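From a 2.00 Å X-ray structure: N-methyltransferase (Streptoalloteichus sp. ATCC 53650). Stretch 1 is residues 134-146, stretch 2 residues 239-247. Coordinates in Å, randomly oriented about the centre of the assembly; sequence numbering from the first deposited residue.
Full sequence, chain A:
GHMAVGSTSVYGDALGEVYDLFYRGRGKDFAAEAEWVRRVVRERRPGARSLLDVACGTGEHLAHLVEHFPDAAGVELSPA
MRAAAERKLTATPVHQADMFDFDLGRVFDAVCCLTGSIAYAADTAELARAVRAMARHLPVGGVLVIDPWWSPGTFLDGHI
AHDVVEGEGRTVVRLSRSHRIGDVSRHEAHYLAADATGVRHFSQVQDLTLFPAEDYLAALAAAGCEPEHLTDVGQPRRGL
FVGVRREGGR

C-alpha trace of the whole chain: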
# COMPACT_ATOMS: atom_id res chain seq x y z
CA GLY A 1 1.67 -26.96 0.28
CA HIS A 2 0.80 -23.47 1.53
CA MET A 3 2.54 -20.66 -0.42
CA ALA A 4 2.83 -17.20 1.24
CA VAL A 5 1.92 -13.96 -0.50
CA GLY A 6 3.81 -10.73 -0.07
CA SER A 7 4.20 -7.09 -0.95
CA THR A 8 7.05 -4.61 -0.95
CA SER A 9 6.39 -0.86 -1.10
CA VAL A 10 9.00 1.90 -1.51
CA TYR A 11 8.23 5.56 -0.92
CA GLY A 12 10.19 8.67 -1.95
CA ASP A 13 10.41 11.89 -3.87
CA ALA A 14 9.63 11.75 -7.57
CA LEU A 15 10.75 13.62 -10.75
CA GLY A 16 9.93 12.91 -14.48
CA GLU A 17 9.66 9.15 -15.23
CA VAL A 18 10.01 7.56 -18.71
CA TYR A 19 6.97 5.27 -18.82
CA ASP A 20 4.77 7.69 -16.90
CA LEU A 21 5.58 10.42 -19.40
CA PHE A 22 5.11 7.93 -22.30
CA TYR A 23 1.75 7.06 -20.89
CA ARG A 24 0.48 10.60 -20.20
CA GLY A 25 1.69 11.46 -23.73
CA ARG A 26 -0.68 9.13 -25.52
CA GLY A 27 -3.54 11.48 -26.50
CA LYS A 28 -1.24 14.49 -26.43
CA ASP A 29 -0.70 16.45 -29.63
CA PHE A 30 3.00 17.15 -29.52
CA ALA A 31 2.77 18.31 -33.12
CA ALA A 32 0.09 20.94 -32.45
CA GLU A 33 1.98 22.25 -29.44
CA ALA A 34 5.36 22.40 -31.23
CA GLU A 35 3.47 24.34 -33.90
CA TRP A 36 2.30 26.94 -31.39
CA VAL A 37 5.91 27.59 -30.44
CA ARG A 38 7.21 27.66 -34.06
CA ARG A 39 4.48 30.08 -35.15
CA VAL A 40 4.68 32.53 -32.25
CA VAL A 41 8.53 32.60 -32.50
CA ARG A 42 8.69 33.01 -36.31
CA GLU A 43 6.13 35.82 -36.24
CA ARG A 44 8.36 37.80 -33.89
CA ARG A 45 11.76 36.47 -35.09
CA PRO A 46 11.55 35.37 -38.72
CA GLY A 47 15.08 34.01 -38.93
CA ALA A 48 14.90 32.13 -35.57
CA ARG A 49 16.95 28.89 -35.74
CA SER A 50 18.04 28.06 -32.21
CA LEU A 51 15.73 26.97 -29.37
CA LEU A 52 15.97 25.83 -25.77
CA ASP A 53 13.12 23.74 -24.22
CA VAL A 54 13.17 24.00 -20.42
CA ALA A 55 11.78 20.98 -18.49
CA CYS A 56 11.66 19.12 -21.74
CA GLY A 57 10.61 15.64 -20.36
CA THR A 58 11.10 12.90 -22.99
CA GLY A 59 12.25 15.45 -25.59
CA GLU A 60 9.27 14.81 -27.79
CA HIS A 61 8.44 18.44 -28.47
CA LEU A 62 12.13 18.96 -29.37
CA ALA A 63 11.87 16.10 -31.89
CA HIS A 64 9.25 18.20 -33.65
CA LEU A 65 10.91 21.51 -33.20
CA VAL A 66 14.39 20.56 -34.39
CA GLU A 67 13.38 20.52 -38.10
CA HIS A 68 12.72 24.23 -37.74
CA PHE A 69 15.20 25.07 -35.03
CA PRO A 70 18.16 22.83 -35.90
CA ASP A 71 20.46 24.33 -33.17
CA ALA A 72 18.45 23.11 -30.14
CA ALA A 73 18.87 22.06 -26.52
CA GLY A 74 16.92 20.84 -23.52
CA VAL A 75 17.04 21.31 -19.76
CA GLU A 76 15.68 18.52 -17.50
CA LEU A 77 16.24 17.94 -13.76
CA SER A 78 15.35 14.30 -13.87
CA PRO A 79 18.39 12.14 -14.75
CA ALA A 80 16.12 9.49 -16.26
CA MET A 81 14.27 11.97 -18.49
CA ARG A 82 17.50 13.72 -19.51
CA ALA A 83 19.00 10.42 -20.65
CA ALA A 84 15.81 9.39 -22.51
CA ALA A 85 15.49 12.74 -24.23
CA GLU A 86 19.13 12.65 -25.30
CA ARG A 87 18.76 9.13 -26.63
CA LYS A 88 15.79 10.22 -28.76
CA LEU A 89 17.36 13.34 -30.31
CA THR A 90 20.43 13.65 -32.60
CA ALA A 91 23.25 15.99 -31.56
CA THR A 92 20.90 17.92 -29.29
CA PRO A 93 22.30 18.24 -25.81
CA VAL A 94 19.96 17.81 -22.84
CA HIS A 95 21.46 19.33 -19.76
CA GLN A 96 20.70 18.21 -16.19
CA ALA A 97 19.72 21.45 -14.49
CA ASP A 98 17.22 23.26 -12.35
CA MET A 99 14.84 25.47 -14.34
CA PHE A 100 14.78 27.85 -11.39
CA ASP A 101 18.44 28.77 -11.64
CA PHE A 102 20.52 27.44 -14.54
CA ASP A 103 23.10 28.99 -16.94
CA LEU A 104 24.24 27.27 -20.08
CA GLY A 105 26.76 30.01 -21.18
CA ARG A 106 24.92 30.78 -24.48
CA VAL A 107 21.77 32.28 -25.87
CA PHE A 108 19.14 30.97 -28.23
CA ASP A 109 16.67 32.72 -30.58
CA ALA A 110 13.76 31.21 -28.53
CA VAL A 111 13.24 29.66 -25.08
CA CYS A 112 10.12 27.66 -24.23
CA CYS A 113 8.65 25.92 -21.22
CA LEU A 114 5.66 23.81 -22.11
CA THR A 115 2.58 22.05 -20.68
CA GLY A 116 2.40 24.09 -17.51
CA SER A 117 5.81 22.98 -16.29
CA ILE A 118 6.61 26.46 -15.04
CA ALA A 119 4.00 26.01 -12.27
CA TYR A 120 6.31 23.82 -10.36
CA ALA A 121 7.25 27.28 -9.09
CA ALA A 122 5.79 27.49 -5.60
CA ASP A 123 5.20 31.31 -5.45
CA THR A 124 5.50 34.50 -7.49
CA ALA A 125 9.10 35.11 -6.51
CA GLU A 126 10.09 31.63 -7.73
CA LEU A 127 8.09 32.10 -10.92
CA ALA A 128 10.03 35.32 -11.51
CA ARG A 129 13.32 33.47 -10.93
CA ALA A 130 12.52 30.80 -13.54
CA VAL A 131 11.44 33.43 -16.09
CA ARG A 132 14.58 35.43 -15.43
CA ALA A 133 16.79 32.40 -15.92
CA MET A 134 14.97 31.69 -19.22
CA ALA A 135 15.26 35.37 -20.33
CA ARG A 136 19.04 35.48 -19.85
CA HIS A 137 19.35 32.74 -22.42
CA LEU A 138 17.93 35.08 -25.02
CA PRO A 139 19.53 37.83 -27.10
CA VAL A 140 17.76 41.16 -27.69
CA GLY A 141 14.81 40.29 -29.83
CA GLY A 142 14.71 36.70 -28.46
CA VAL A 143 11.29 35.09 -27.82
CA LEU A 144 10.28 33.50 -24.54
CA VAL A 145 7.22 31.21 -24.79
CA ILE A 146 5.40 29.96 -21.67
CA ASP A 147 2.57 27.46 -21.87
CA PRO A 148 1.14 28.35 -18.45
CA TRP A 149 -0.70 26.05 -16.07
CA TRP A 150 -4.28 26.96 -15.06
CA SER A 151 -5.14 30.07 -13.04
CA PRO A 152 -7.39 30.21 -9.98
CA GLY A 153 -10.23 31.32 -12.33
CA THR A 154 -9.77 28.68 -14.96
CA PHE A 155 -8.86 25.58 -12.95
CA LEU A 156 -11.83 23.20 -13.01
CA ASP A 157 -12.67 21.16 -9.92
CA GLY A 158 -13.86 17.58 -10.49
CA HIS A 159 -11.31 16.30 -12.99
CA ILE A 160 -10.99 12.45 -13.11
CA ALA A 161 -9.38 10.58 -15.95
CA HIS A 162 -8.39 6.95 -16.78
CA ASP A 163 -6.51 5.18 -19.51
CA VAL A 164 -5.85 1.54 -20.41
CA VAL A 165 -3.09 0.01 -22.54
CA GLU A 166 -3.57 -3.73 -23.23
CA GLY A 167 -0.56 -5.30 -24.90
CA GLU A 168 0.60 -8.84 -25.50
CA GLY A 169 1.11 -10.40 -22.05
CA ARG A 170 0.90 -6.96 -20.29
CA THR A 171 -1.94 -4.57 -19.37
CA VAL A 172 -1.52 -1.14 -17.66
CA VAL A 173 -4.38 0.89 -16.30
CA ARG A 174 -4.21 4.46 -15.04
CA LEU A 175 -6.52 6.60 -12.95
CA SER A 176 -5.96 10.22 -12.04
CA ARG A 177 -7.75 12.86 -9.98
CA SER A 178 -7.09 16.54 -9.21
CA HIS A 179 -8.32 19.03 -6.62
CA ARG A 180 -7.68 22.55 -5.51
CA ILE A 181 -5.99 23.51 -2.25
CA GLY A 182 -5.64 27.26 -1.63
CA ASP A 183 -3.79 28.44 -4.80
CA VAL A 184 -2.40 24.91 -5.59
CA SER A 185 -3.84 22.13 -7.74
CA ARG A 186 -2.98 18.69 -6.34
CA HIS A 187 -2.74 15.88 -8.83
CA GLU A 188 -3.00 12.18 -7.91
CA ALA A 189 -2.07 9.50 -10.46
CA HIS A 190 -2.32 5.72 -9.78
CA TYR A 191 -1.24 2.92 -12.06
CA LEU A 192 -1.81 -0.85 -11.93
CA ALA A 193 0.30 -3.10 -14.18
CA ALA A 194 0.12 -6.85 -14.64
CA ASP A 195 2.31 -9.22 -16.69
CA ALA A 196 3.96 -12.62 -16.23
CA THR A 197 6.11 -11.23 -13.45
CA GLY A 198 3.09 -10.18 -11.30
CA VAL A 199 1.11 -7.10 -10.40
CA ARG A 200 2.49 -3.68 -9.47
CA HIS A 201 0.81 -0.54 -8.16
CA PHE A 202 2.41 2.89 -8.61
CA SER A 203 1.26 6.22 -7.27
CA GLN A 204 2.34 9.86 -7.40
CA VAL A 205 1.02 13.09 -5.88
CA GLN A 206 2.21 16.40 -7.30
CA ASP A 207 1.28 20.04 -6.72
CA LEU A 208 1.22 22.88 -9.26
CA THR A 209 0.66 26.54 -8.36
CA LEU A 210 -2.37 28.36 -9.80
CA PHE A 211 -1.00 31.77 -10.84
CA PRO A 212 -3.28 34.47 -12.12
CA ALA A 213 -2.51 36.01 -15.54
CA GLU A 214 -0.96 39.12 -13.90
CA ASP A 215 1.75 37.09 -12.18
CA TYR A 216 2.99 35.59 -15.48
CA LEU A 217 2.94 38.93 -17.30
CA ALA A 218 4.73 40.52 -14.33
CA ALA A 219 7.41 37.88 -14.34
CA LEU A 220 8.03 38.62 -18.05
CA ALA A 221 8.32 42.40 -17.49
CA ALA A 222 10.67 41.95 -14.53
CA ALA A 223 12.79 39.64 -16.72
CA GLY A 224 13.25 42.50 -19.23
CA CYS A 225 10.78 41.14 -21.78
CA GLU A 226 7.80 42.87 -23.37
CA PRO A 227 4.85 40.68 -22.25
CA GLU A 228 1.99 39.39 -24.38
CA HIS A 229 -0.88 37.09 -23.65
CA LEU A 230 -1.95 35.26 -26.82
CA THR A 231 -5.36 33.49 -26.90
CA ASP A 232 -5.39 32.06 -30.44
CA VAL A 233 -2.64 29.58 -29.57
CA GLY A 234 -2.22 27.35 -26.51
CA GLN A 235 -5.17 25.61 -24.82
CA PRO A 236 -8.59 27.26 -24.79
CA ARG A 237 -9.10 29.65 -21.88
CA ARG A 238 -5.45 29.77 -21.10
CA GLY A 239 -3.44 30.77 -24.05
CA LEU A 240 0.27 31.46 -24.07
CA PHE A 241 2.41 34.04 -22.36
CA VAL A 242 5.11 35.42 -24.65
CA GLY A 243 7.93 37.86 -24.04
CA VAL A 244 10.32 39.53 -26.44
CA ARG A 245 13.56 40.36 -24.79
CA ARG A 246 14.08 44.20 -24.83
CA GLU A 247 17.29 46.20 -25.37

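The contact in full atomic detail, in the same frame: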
# COMPACT_ATOMS: atom_id res chain seq x y z
N MET A 134 15.33 31.80 -17.81
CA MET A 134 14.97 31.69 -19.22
C MET A 134 15.37 32.90 -20.07
O MET A 134 15.99 32.73 -21.11
CB MET A 134 13.48 31.37 -19.45
CG MET A 134 13.13 29.97 -18.89
SD MET A 134 11.34 29.79 -18.86
CE MET A 134 11.34 28.34 -17.80
N ALA A 135 14.99 34.10 -19.63
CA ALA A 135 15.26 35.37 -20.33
C ALA A 135 16.76 35.66 -20.52
O ALA A 135 17.13 36.24 -21.55
CB ALA A 135 14.60 36.53 -19.58
N ARG A 136 17.62 35.27 -19.59
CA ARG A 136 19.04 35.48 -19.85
C ARG A 136 19.66 34.50 -20.81
O ARG A 136 20.86 34.58 -21.08
CB ARG A 136 19.85 35.52 -18.57
CG ARG A 136 19.87 34.27 -17.77
CD ARG A 136 20.29 34.65 -16.35
NE ARG A 136 20.42 33.44 -15.54
CZ ARG A 136 19.81 33.20 -14.37
NH1 ARG A 136 19.02 34.10 -13.77
NH2 ARG A 136 20.01 32.02 -13.80
N HIS A 137 18.87 33.55 -21.32
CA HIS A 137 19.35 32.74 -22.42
C HIS A 137 18.84 33.22 -23.75
O HIS A 137 18.83 32.44 -24.72
CB HIS A 137 18.97 31.28 -22.23
CG HIS A 137 19.72 30.67 -21.10
ND1 HIS A 137 19.37 30.86 -19.77
CD2 HIS A 137 20.86 29.95 -21.10
CE1 HIS A 137 20.25 30.23 -19.01
NE2 HIS A 137 21.16 29.68 -19.79
N LEU A 138 18.39 34.47 -23.78
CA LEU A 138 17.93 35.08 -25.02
C LEU A 138 18.77 36.30 -25.40
O LEU A 138 19.16 37.06 -24.51
CB LEU A 138 16.50 35.62 -24.87
CG LEU A 138 15.40 34.58 -24.65
CD1 LEU A 138 14.09 35.25 -24.32
CD2 LEU A 138 15.27 33.72 -25.86
N PRO A 139 18.97 36.53 -26.71
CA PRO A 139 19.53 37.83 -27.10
C PRO A 139 18.43 38.89 -27.13
O PRO A 139 17.26 38.59 -26.94
CB PRO A 139 19.99 37.57 -28.52
CG PRO A 139 18.90 36.70 -29.04
CD PRO A 139 18.65 35.72 -27.89
N VAL A 140 18.78 40.13 -27.46
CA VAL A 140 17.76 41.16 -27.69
C VAL A 140 16.95 40.71 -28.87
O VAL A 140 17.48 40.18 -29.84
CB VAL A 140 18.38 42.56 -27.96
CG1 VAL A 140 17.31 43.53 -28.46
CG2 VAL A 140 18.99 43.08 -26.67
N GLY A 141 15.63 40.82 -28.77
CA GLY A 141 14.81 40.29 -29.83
C GLY A 141 14.45 38.81 -29.69
O GLY A 141 13.64 38.32 -30.47
N GLY A 142 15.09 38.09 -28.78
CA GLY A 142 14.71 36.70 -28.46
C GLY A 142 13.29 36.55 -27.93
O GLY A 142 12.74 37.46 -27.28
N VAL A 143 12.69 35.39 -28.21
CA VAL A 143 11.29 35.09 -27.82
C VAL A 143 11.20 34.01 -26.73
O VAL A 143 11.75 32.90 -26.86
CB VAL A 143 10.49 34.61 -29.03
CG1 VAL A 143 8.99 34.56 -28.75
CG2 VAL A 143 10.73 35.51 -30.26
N LEU A 144 10.47 34.37 -25.69
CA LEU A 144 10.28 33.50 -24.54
C LEU A 144 8.81 33.08 -24.58
O LEU A 144 7.91 33.93 -24.64
CB LEU A 144 10.62 34.23 -23.26
CG LEU A 144 10.98 33.39 -22.04
CD1 LEU A 144 11.41 34.36 -20.95
CD2 LEU A 144 9.83 32.53 -21.55
N VAL A 145 8.59 31.78 -24.69
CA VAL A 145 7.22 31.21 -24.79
C VAL A 145 6.90 30.32 -23.59
O VAL A 145 7.50 29.26 -23.35
CB VAL A 145 7.04 30.40 -26.07
CG1 VAL A 145 5.63 29.92 -26.28
CG2 VAL A 145 7.49 31.15 -27.32
N ILE A 146 5.89 30.74 -22.84
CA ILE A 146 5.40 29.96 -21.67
C ILE A 146 3.98 29.46 -21.92
O ILE A 146 3.09 30.26 -22.25
CB ILE A 146 5.39 30.84 -20.43
CG1 ILE A 146 6.81 31.31 -20.12
CG2 ILE A 146 4.79 30.08 -19.24
CD1 ILE A 146 6.87 32.38 -19.05
N GLY A 239 -4.29 30.01 -23.19
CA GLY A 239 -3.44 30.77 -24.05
C GLY A 239 -1.96 30.56 -23.79
O GLY A 239 -1.55 29.55 -23.18
N LEU A 240 -1.16 31.50 -24.30
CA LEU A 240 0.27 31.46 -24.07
C LEU A 240 0.71 32.80 -23.58
O LEU A 240 0.18 33.82 -24.03
CB LEU A 240 1.01 31.10 -25.36
CG LEU A 240 0.83 29.73 -25.96
CD1 LEU A 240 1.70 29.66 -27.21
CD2 LEU A 240 1.21 28.56 -25.05
N PHE A 241 1.71 32.81 -22.70
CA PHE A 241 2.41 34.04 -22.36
C PHE A 241 3.73 34.12 -23.10
O PHE A 241 4.52 33.15 -23.09
CB PHE A 241 2.61 34.19 -20.87
CG PHE A 241 1.33 34.32 -20.12
CD1 PHE A 241 0.64 35.54 -20.08
CD2 PHE A 241 0.74 33.22 -19.53
CE1 PHE A 241 -0.57 35.64 -19.41
CE2 PHE A 241 -0.48 33.30 -18.88
CZ PHE A 241 -1.13 34.51 -18.80
N VAL A 242 3.91 35.23 -23.80
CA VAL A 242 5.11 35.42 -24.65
C VAL A 242 5.80 36.71 -24.29
O VAL A 242 5.13 37.70 -23.96
CB VAL A 242 4.77 35.41 -26.15
CG1 VAL A 242 6.01 35.62 -27.01
CG2 VAL A 242 4.11 34.09 -26.53
N GLY A 243 7.13 36.68 -24.32
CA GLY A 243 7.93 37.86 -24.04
C GLY A 243 9.00 37.99 -25.10
O GLY A 243 9.58 36.99 -25.57
N VAL A 244 9.24 39.24 -25.51
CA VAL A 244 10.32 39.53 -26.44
C VAL A 244 11.35 40.27 -25.67
O VAL A 244 11.05 41.29 -25.05
CB VAL A 244 9.87 40.36 -27.64
CG1 VAL A 244 11.06 40.80 -28.48
CG2 VAL A 244 8.88 39.52 -28.43
N ARG A 245 12.56 39.72 -25.63
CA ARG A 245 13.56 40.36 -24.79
C ARG A 245 13.91 41.79 -25.33
O ARG A 245 14.23 41.93 -26.51
CB ARG A 245 14.78 39.48 -24.78
CG ARG A 245 15.99 40.04 -24.09
CD ARG A 245 15.94 39.86 -22.60
NE ARG A 245 17.28 39.52 -22.14
CZ ARG A 245 17.71 39.72 -20.91
NH1 ARG A 245 18.93 39.35 -20.58
NH2 ARG A 245 16.90 40.28 -20.00
N ARG A 246 13.88 42.79 -24.46
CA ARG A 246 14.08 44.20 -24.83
C ARG A 246 15.52 44.65 -24.62
O ARG A 246 16.13 44.26 -23.62
CB ARG A 246 13.23 45.14 -23.96
CG ARG A 246 11.74 44.87 -23.93
CD ARG A 246 11.00 45.98 -23.17
NE ARG A 246 10.83 45.73 -21.74
CZ ARG A 246 9.66 45.64 -21.11
NH1 ARG A 246 8.52 45.79 -21.77
NH2 ARG A 246 9.60 45.41 -19.80
N GLU A 247 16.01 45.49 -25.53
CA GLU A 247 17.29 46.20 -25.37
C GLU A 247 17.25 47.19 -24.20
O GLU A 247 17.87 46.96 -23.16
CB GLU A 247 17.66 46.94 -26.65

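The most distinctive element of this contact is Arg 245, the residue most extensively covered by the opposing stretch, whose guanidinium lies against the backbone at the end of a helix without forming a hydrogen bond to it. Its CA-to-CB bond points toward stretch 1, and the side chain runs alongside the turn at the end of the helix. Ala 135 O and Arg 136 N lie over one face of the guanidinium, while Leu 138 O sits at its edge, near its plane, with Leu 138 O and Arg 245 NE 3.9 Å apart. The separation of 3.3 Å between Ala 135 O and Arg 245 NE is short, but the angle is poor, as expected for a carbonyl placed over the face of the group, where no N-H is directed. That carbonyl instead accepts a hydrogen bond from within its own turn, Leu 138 N to Ala 135 O at 3.1 Å, which closes the type I turn from Ala 135 to Leu 138. The aliphatic part of the arginine is also in contact, with Arg 245 CB 3.4 Å from Pro 139 O and 4.2 Å from Leu 138 CB.

Beyond this, the stretches form two antiparallel strands, one spanning Val 143 to Ile 146 and the other running through Phe 241 to Arg 245, whose directions differ by 165° and whose axes approach to 4.7 Å. Leu 144 and Gly 243 exchange paired hydrogen bonds, Leu 144 N to Gly 243 O at 2.8 Å and Gly 243 N to Leu 144 O at 2.9 Å. Ile 146 and Phe 241 repeat the pattern, with Ile 146 N to Phe 241 O at 2.8 Å and Phe 241 N to Ile 146 O at 2.9 Å. Between these rungs lie the non-hydrogen-bonded pairs Val 143 with Val 244 and Val 145 with Val 242. Here CA-H groups face the carbonyls, as in the 3.2 Å contact of Val 242 CA with Leu 144 O.

The ladder continues into the type II turn from Pro 139 to Gly 142. Arg 245 N donates to Gly 142 O at 2.8 Å, and Gly 141 N donates to Arg 245 O at 2.9 Å, so the turn backbone serves both backbone polar groups of Arg 245. Both glycines suit this fold: Gly 141 has a positive phi at which a CB would jam against the preceding carbonyl, and a CB on Gly 142 would lie 2.7 Å from Leu 138 CB.

Side chains alternate between the sheet faces. Val 143, Val 145, Val 242 and Val 244 share one face, where Val 143 CG1 meets Val 242 CG1 at 3.6 Å, a diagonal contact between neighbouring pairs. Val 145 CG1 also reaches Leu 240 CD1 at 4.0 Å, extending this apolar patch. On the other face, Ile 146 CB and Phe 241 CB are 4.4 Å apart, and the phenyl ring then leads away from stretch 1. Leu 144 lies on this face opposite Gly 243, which has no side chain to meet it. Near the chain end, exposed Val 140 CG1 packs 3.9 Å from CB of the poorly ordered Glu 247.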